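Local coordinates for protein endoglucanase (Ganoderma lucidum, PDB 5D8Z) that probably hydrolyses internal beta-1,4-glycosidic bonds of cellulose and related glucans, as a family 5 glycoside hydrolase with a TIM-barrel fold, at residues E128-Q132 with G133-N137; N252-N256 with A257-L261; T334-S338 with A339-P343. All coordinates share one frame; numbering follows the deposited sequence.

Contact 1: E128-Q132 with G133-N137; sequences EIIGQ and GGPTN
Glu-128 lays the aliphatic part of its side chain along the backbone of the glycine pair: its CB sits 3.5 Å from Gly-134 CA, and CG comes up beside Gly-133 O. A bend at chi2 (72°) keeps the chain close to Gly-133 instead of letting it run straight out. Ile-130 meets the returning chain with a different surface. Its CG2, anti to the backbone N, reaches between two groups, 3.6 Å from Pro-135 O and 3.9 Å from Asn-137 ND2, while CG1 turns to the proline ring and comes within 4.4 Å of Pro-135 CD. The isoleucine and asparagine side chains cross obliquely. Asn-137 folds its amide back, with CG beside its own backbone N, and brings ND2 to 3.3 Å from Gly-131 CA. The same ND2 makes a weak hydrogen bond to Ser-177 OG.

Between these side chains runs a type II beta turn from Ile-129 to Gln-132 that reverses the chain after strand 128-129. Gly-131 sits at its third position with positive phi (84°), where glycine is usual. Ile-129 O is gripped twice, by Gln-132 N closing the turn and by Gly-134 N at 2.7 Å, the two donors coming from opposite faces of the carbonyl plane. Farther round, Gly-131 N gives its hydrogen to Pro-135 O at 2.8 Å, and the Ile-130 CA-H also points at that oxygen. The loop then enters helix 137-149, one of the outer helices of the barrel. Thr-136 is its N-cap, with OG1 weakly bonded to Gln-138 N. The Gln-132 side chain is extended beyond CG and packs on Leu-173 and Trp-174 of helix 171-187, its OE1 accepting a hydrogen bond from Asp-170 N.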
loop_
_atom_site.group_PDB
_atom_site.type_symbol
_atom_site.label_atom_id
_atom_site.label_comp_id
_atom_site.label_asym_id
_atom_site.label_seq_id
_atom_site.Cartn_x
_atom_site.Cartn_y
_atom_site.Cartn_z
ATOM N N GLU A 128 6.861 -19.202 4.463
ATOM C CA GLU A 128 7.764 -19.570 3.385
ATOM C C GLU A 128 7.807 -18.451 2.341
ATOM O O GLU A 128 6.804 -17.801 2.132
ATOM C CB GLU A 128 7.210 -20.866 2.792
ATOM C CG GLU A 128 8.256 -21.859 2.322
ATOM C CD GLU A 128 9.010 -22.551 3.441
ATOM O OE1 GLU A 128 8.485 -23.522 4.050
ATOM O OE2 GLU A 128 10.160 -22.138 3.679
ATOM N N ILE A 129 8.932 -18.242 1.660
ATOM C CA ILE A 129 9.100 -17.060 0.768
ATOM C C ILE A 129 8.931 -17.306 -0.735
ATOM O O ILE A 129 9.583 -18.167 -1.332
ATOM C CB ILE A 129 10.490 -16.424 0.914
ATOM C CG1 ILE A 129 10.779 -16.017 2.358
ATOM C CG2 ILE A 129 10.654 -15.221 -0.022
ATOM C CD1 ILE A 129 12.252 -15.792 2.613
ATOM N N ILE A 130 8.109 -16.480 -1.369
ATOM C CA ILE A 130 7.776 -16.689 -2.765
ATOM C C ILE A 130 9.046 -16.690 -3.564
ATOM O O ILE A 130 9.832 -15.811 -3.414
ATOM C CB ILE A 130 6.935 -15.534 -3.316
ATOM C CG1 ILE A 130 5.563 -15.493 -2.632
ATOM C CG2 ILE A 130 6.788 -15.648 -4.835
ATOM C CD1 ILE A 130 4.996 -14.104 -2.569
ATOM N N GLY A 131 9.240 -17.665 -4.425
ATOM C CA GLY A 131 10.375 -17.657 -5.324
ATOM C C GLY A 131 11.638 -18.209 -4.692
ATOM O O GLY A 131 12.569 -18.530 -5.433
ATOM N N GLN A 132 11.633 -18.363 -3.355
ATOM C CA GLN A 132 12.808 -18.651 -2.571
ATOM C C GLN A 132 12.463 -19.514 -1.359
ATOM O O GLN A 132 12.636 -19.083 -0.210
ATOM C CB GLN A 132 13.413 -17.346 -2.060
ATOM C CG GLN A 132 14.061 -16.488 -3.145
ATOM C CD GLN A 132 14.447 -15.086 -2.667
ATOM O OE1 GLN A 132 15.119 -14.892 -1.646
ATOM N NE2 GLN A 132 14.012 -14.098 -3.427
ATOM N N GLY A 133 11.989 -20.738 -1.595
ATOM C CA GLY A 133 11.455 -21.580 -0.499
ATOM C C GLY A 133 9.940 -21.797 -0.504
ATOM O O GLY A 133 9.471 -22.884 -0.232
ATOM N N GLY A 134 9.160 -20.765 -0.819
ATOM C CA GLY A 134 7.709 -20.824 -0.696
ATOM C C GLY A 134 7.057 -21.167 -2.020
ATOM O O GLY A 134 7.579 -21.969 -2.771
ATOM N N PRO A 135 5.907 -20.547 -2.313
ATOM C CA PRO A 135 5.284 -20.641 -3.623
ATOM C C PRO A 135 6.174 -20.131 -4.736
ATOM O O PRO A 135 6.988 -19.255 -4.527
ATOM C CB PRO A 135 4.064 -19.742 -3.508
ATOM C CG PRO A 135 3.811 -19.600 -2.055
ATOM C CD PRO A 135 5.144 -19.689 -1.400
ATOM N N THR A 136 5.985 -20.668 -5.925
ATOM C CA THR A 136 6.833 -20.328 -7.033
ATOM C C THR A 136 6.328 -19.067 -7.644
ATOM O O THR A 136 5.186 -18.650 -7.432
ATOM C CB THR A 136 6.836 -21.409 -8.121
ATOM O OG1 THR A 136 5.536 -21.528 -8.674
ATOM C CG2 THR A 136 7.207 -22.752 -7.547
ATOM N N ASN A 137 7.205 -18.473 -8.435
ATOM C CA ASN A 137 6.871 -17.290 -9.174
ATOM C C ASN A 137 5.605 -17.492 -9.981
ATOM O O ASN A 137 4.854 -16.534 -10.166
ATOM C CB ASN A 137 8.039 -16.876 -10.068
ATOM C CG ASN A 137 9.235 -16.361 -9.275
ATOM O OD1 ASN A 137 10.286 -16.079 -9.852
ATOM N ND2 ASN A 137 9.091 -16.234 -7.956
#

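Contact 2: N252-N256 with A257-L261; sequences NNIDN and AWAPL
Asn-252 meets Trp-258 through its carbonyl: Asn-252 O lies in the plane of the indole, at its edge, 3.6 Å from CD1. Its side chain turns to the helix start instead, where OD1 takes a weak hydrogen bond from Ile-254 N.

Asn-253, the N-cap residue, presents CB to the pyrrole part of the indole, 3.3 Å from Trp-258 NE1. Its amide points elsewhere, OD1 accepting a hydrogen bond from Lys-236 NZ. The ring doubles back here because Trp-258 CG stands beside its own backbone N (chi1 -51°). Asn-253 O accepts from Trp-258 N at 2.9 Å in the carbonyl plane, and weakly from Ala-257 N.

Ile-254 continues the five-residue step: Ala-259 N binds Ile-254 O at 2.8 Å, a nearly straight bond (158°). These wide, pi-type turns open helix 254-267, the helical link between strands 230-235 and 272-277 in a beta-alpha-beta unit of the TIM barrel. The isoleucine side chain spreads over two neighbours, CG1 4.4 Å from Trp-258 CD1 and CG2 equally far from Ala-259 CB.

An alanine in place of Trp-258 would probably open a gap beside Asn-253 CB and Ile-254 CG1, and leave Phe-303, now stacked edge-to-face with the indole, without its aromatic partner.

Asp-255 contributes its carbonyl, with O 3.5 Å from Pro-260 CD. Proline has no N-H to offer the preceding turn, and the helix kinks there.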
loop_
_atom_site.group_PDB
_atom_site.type_symbol
_atom_site.label_atom_id
_atom_site.label_comp_id
_atom_site.label_asym_id
_atom_site.label_seq_id
_atom_site.Cartn_x
_atom_site.Cartn_y
_atom_site.Cartn_z
ATOM N N ASN A 252 11.644 13.493 10.557
ATOM C CA ASN A 252 10.876 13.647 9.317
ATOM C C ASN A 252 11.441 12.915 8.111
ATOM O O ASN A 252 10.957 13.104 6.992
ATOM C CB ASN A 252 10.669 15.127 8.962
ATOM C CG ASN A 252 11.970 15.929 8.811
ATOM O OD1 ASN A 252 13.052 15.414 8.493
ATOM N ND2 ASN A 252 11.843 17.231 9.034
ATOM N N ASN A 253 12.472 12.102 8.340
ATOM C CA ASN A 253 13.039 11.227 7.318
ATOM C C ASN A 253 13.572 11.891 6.081
ATOM O O ASN A 253 13.869 11.197 5.117
ATOM C CB ASN A 253 12.005 10.211 6.866
ATOM C CG ASN A 253 11.429 9.429 8.012
ATOM O OD1 ASN A 253 12.116 8.631 8.643
ATOM N ND2 ASN A 253 10.157 9.646 8.284
ATOM N N ILE A 254 13.707 13.211 6.079
ATOM C CA ILE A 254 14.223 13.917 4.893
ATOM C C ILE A 254 15.700 13.651 4.676
ATOM O O ILE A 254 16.092 13.213 3.586
ATOM C CB ILE A 254 14.008 15.428 4.988
ATOM C CG1 ILE A 254 12.505 15.717 4.879
ATOM C CG2 ILE A 254 14.778 16.136 3.891
ATOM C CD1 ILE A 254 12.043 17.012 5.514
ATOM N N ASP A 255 16.491 13.910 5.721
ATOM C CA ASP A 255 17.949 13.759 5.671
ATOM C C ASP A 255 18.397 12.350 5.313
ATOM O O ASP A 255 19.275 12.174 4.464
ATOM C CB ASP A 255 18.584 14.131 7.017
ATOM C CG ASP A 255 18.740 15.643 7.212
ATOM O OD1 ASP A 255 18.259 16.413 6.359
ATOM O OD2 ASP A 255 19.356 16.052 8.232
ATOM N N ASN A 256 17.797 11.350 5.965
ATOM C CA ASN A 256 18.236 9.952 5.825
ATOM C C ASN A 256 17.464 9.105 4.812
ATOM O O ASN A 256 17.907 7.999 4.481
ATOM C CB ASN A 256 18.217 9.271 7.189
ATOM C CG ASN A 256 19.185 9.911 8.173
ATOM O OD1 ASN A 256 19.820 10.933 7.874
ATOM N ND2 ASN A 256 19.305 9.311 9.357
ATOM N N ALA A 257 16.341 9.630 4.304
ATOM C CA ALA A 257 15.469 8.854 3.443
ATOM C C ALA A 257 14.992 9.569 2.191
ATOM O O ALA A 257 15.330 9.154 1.097
ATOM C CB ALA A 257 14.292 8.366 4.243
ATOM N N TRP A 258 14.214 10.636 2.327
ATOM C CA TRP A 258 13.587 11.225 1.146
ATOM C C TRP A 258 14.549 12.011 0.290
ATOM O O TRP A 258 14.394 12.031 -0.925
ATOM C CB TRP A 258 12.398 12.104 1.499
ATOM C CG TRP A 258 11.458 11.435 2.356
ATOM C CD1 TRP A 258 11.214 11.725 3.637
ATOM C CD2 TRP A 258 10.638 10.310 2.026
ATOM N NE1 TRP A 258 10.269 10.879 4.145
ATOM C CE2 TRP A 258 9.899 9.989 3.174
ATOM C CE3 TRP A 258 10.451 9.545 0.873
ATOM C CZ2 TRP A 258 8.995 8.933 3.211
ATOM C CZ3 TRP A 258 9.546 8.507 0.908
ATOM C CH2 TRP A 258 8.824 8.212 2.070
ATOM N N ALA A 259 15.524 12.673 0.901
ATOM C CA ALA A 259 16.541 13.395 0.105
ATOM C C ALA A 259 17.348 12.430 -0.749
ATOM O O ALA A 259 17.254 12.524 -1.983
ATOM C CB ALA A 259 17.465 14.235 0.980
ATOM N N PRO A 260 18.102 11.475 -0.116
ATOM C CA PRO A 260 18.894 10.532 -0.928
ATOM C C PRO A 260 18.020 9.838 -1.942
ATOM O O PRO A 260 18.399 9.648 -3.111
ATOM C CB PRO A 260 19.411 9.514 0.096
ATOM C CG PRO A 260 19.396 10.240 1.384
ATOM C CD PRO A 260 18.165 11.099 1.306
ATOM N N LEU A 261 16.827 9.490 -1.513
ATOM C CA LEU A 261 15.994 8.755 -2.412
ATOM C C LEU A 261 15.686 9.546 -3.686
ATOM O O LEU A 261 15.879 9.038 -4.788
ATOM C CB LEU A 261 14.724 8.285 -1.713
ATOM C CG LEU A 261 13.880 7.459 -2.670
ATOM C CD1 LEU A 261 14.684 6.289 -3.223
ATOM C CD2 LEU A 261 12.634 7.007 -1.962
#

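Contact 3: T334-S338 with A339-P343; sequences TALVS and ACLAP
The C-terminal helix 335-341 ends in a widened, pi-type turn, in which Leu-336 O holds two backbone donors. Leu-341 N, five residues on, lies in the carbonyl plane at 3.1 Å; Cys-340 N, at 3.0 Å, sits 45° above it. Val-337 O repeats the wide step with Ala-342 N at 2.9 Å, where the chain leaves helical geometry.

One residue earlier, Ala-335 O is also shared. Ala-339 N meets it nearly head-on at 2.8 Å, and Ser-338 OG adds a bond of 3.2 Å from above the plane. With chi1 at 66°, OG lies between its own N and carbonyl carbon, which folds the hydroxyl back over the previous turn.

Apolar branches line the buried side. Leu-336 CD1 comes alongside Cys-340 CB at 4.0 Å, while its CG faces Leu-341 CG. Val-337 splits its methyls, CG2 towards Leu-341 CD1 and CG1 towards Ala-342 CB.

One side of the helix packs on helix 283-298: Cys-340 is joined to Cys-290 by a disulfide, Met-289 packs against both Cys-340 and Leu-341, and Tyr-306 OH of barrel strand 303-312 bonds Leu-341 O.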
loop_
_atom_site.group_PDB
_atom_site.type_symbol
_atom_site.label_atom_id
_atom_site.label_comp_id
_atom_site.label_asym_id
_atom_site.label_seq_id
_atom_site.Cartn_x
_atom_site.Cartn_y
_atom_site.Cartn_z
ATOM N N THR A 334 -9.089 12.614 12.916
ATOM C CA THR A 334 -8.118 12.578 13.969
ATOM C C THR A 334 -7.282 13.815 13.814
ATOM O O THR A 334 -7.359 14.502 12.795
ATOM C CB THR A 334 -7.217 11.334 13.909
ATOM O OG1 THR A 334 -6.443 11.361 12.704
ATOM C CG2 THR A 334 -8.067 10.057 13.996
ATOM N N ALA A 335 -6.502 14.096 14.850
ATOM C CA ALA A 335 -5.648 15.268 14.907
ATOM C C ALA A 335 -4.690 15.341 13.713
ATOM O O ALA A 335 -4.531 16.403 13.097
ATOM C CB ALA A 335 -4.846 15.226 16.189
ATOM N N LEU A 336 -4.057 14.206 13.405
ATOM C CA LEU A 336 -2.926 14.161 12.484
ATOM C C LEU A 336 -3.357 14.293 11.045
ATOM O O LEU A 336 -2.634 14.847 10.203
ATOM C CB LEU A 336 -2.187 12.848 12.636
ATOM C CG LEU A 336 -0.960 12.669 11.754
ATOM C CD1 LEU A 336 -0.005 13.817 11.958
ATOM C CD2 LEU A 336 -0.278 11.364 12.080
ATOM N N VAL A 337 -4.542 13.777 10.771
ATOM C CA VAL A 337 -5.134 13.938 9.472
ATOM C C VAL A 337 -5.518 15.395 9.205
ATOM O O VAL A 337 -5.335 15.890 8.080
ATOM C CB VAL A 337 -6.366 13.038 9.309
ATOM C CG1 VAL A 337 -7.048 13.302 7.971
ATOM C CG2 VAL A 337 -5.956 11.592 9.390
ATOM N N SER A 338 -6.068 16.074 10.209
ATOM C CA SER A 338 -6.541 17.444 9.990
ATOM C C SER A 338 -5.422 18.474 10.142
ATOM O O SER A 338 -5.431 19.487 9.474
ATOM C CB SER A 338 -7.707 17.783 10.908
ATOM O OG SER A 338 -7.289 17.790 12.251
ATOM N N ALA A 339 -4.454 18.212 10.998
ATOM C CA ALA A 339 -3.292 19.087 11.098
ATOM C C ALA A 339 -2.342 18.919 9.909
ATOM O O ALA A 339 -1.830 19.909 9.390
ATOM C CB ALA A 339 -2.541 18.846 12.403
ATOM N N CYS A 340 -2.110 17.684 9.466
ATOM C CA CYS A 340 -1.046 17.438 8.491
ATOM C C CYS A 340 -1.394 16.704 7.182
ATOM O O CYS A 340 -1.093 17.200 6.110
ATOM C CB CYS A 340 0.119 16.741 9.198
ATOM S SG CYS A 340 1.094 17.868 10.240
ATOM N N LEU A 341 -2.022 15.541 7.262
ATOM C CA LEU A 341 -2.056 14.641 6.126
ATOM C C LEU A 341 -3.068 15.004 5.085
ATOM O O LEU A 341 -2.912 14.611 3.944
ATOM C CB LEU A 341 -2.334 13.217 6.562
ATOM C CG LEU A 341 -1.364 12.527 7.499
ATOM C CD1 LEU A 341 -1.911 11.154 7.845
ATOM C CD2 LEU A 341 -0.001 12.362 6.855
ATOM N N ALA A 342 -4.122 15.716 5.453
ATOM C CA ALA A 342 -5.155 16.059 4.459
ATOM C C ALA A 342 -4.656 17.108 3.476
ATOM O O ALA A 342 -4.241 18.183 3.873
ATOM C CB ALA A 342 -6.426 16.535 5.130
ATOM N N PRO A 343 -4.681 16.788 2.181
ATOM C CA PRO A 343 -4.394 17.804 1.183
ATOM C C PRO A 343 -5.087 19.148 1.453
ATOM O O PRO A 343 -4.470 20.205 1.256
ATOM C CB PRO A 343 -4.923 17.184 -0.121
ATOM C CG PRO A 343 -5.454 15.839 0.237
ATOM C CD PRO A 343 -4.876 15.473 1.557
#

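Overall arrangement
The three contacts follow one another along the chain and lie around the outside of the eight-stranded parallel barrel, each about 20 Å from the centre of the chain. Contact 1, in the loop before helix 137-149, lies on the opposite side of that centre from contact 3, their centres 39 Å apart. Contact 2, at the start of helix 254-267, is 21 Å from contact 3 and 32 Å from contact 1, centre to centre. None touches another, but helix 283-298 packs against both 252-261 and 334-343, tying the C-terminal helix to the last part of the barrel. A bound glucose, in the pocket at the barrel's C-terminal mouth, lies about 10 Å from the Asn-253 side chain.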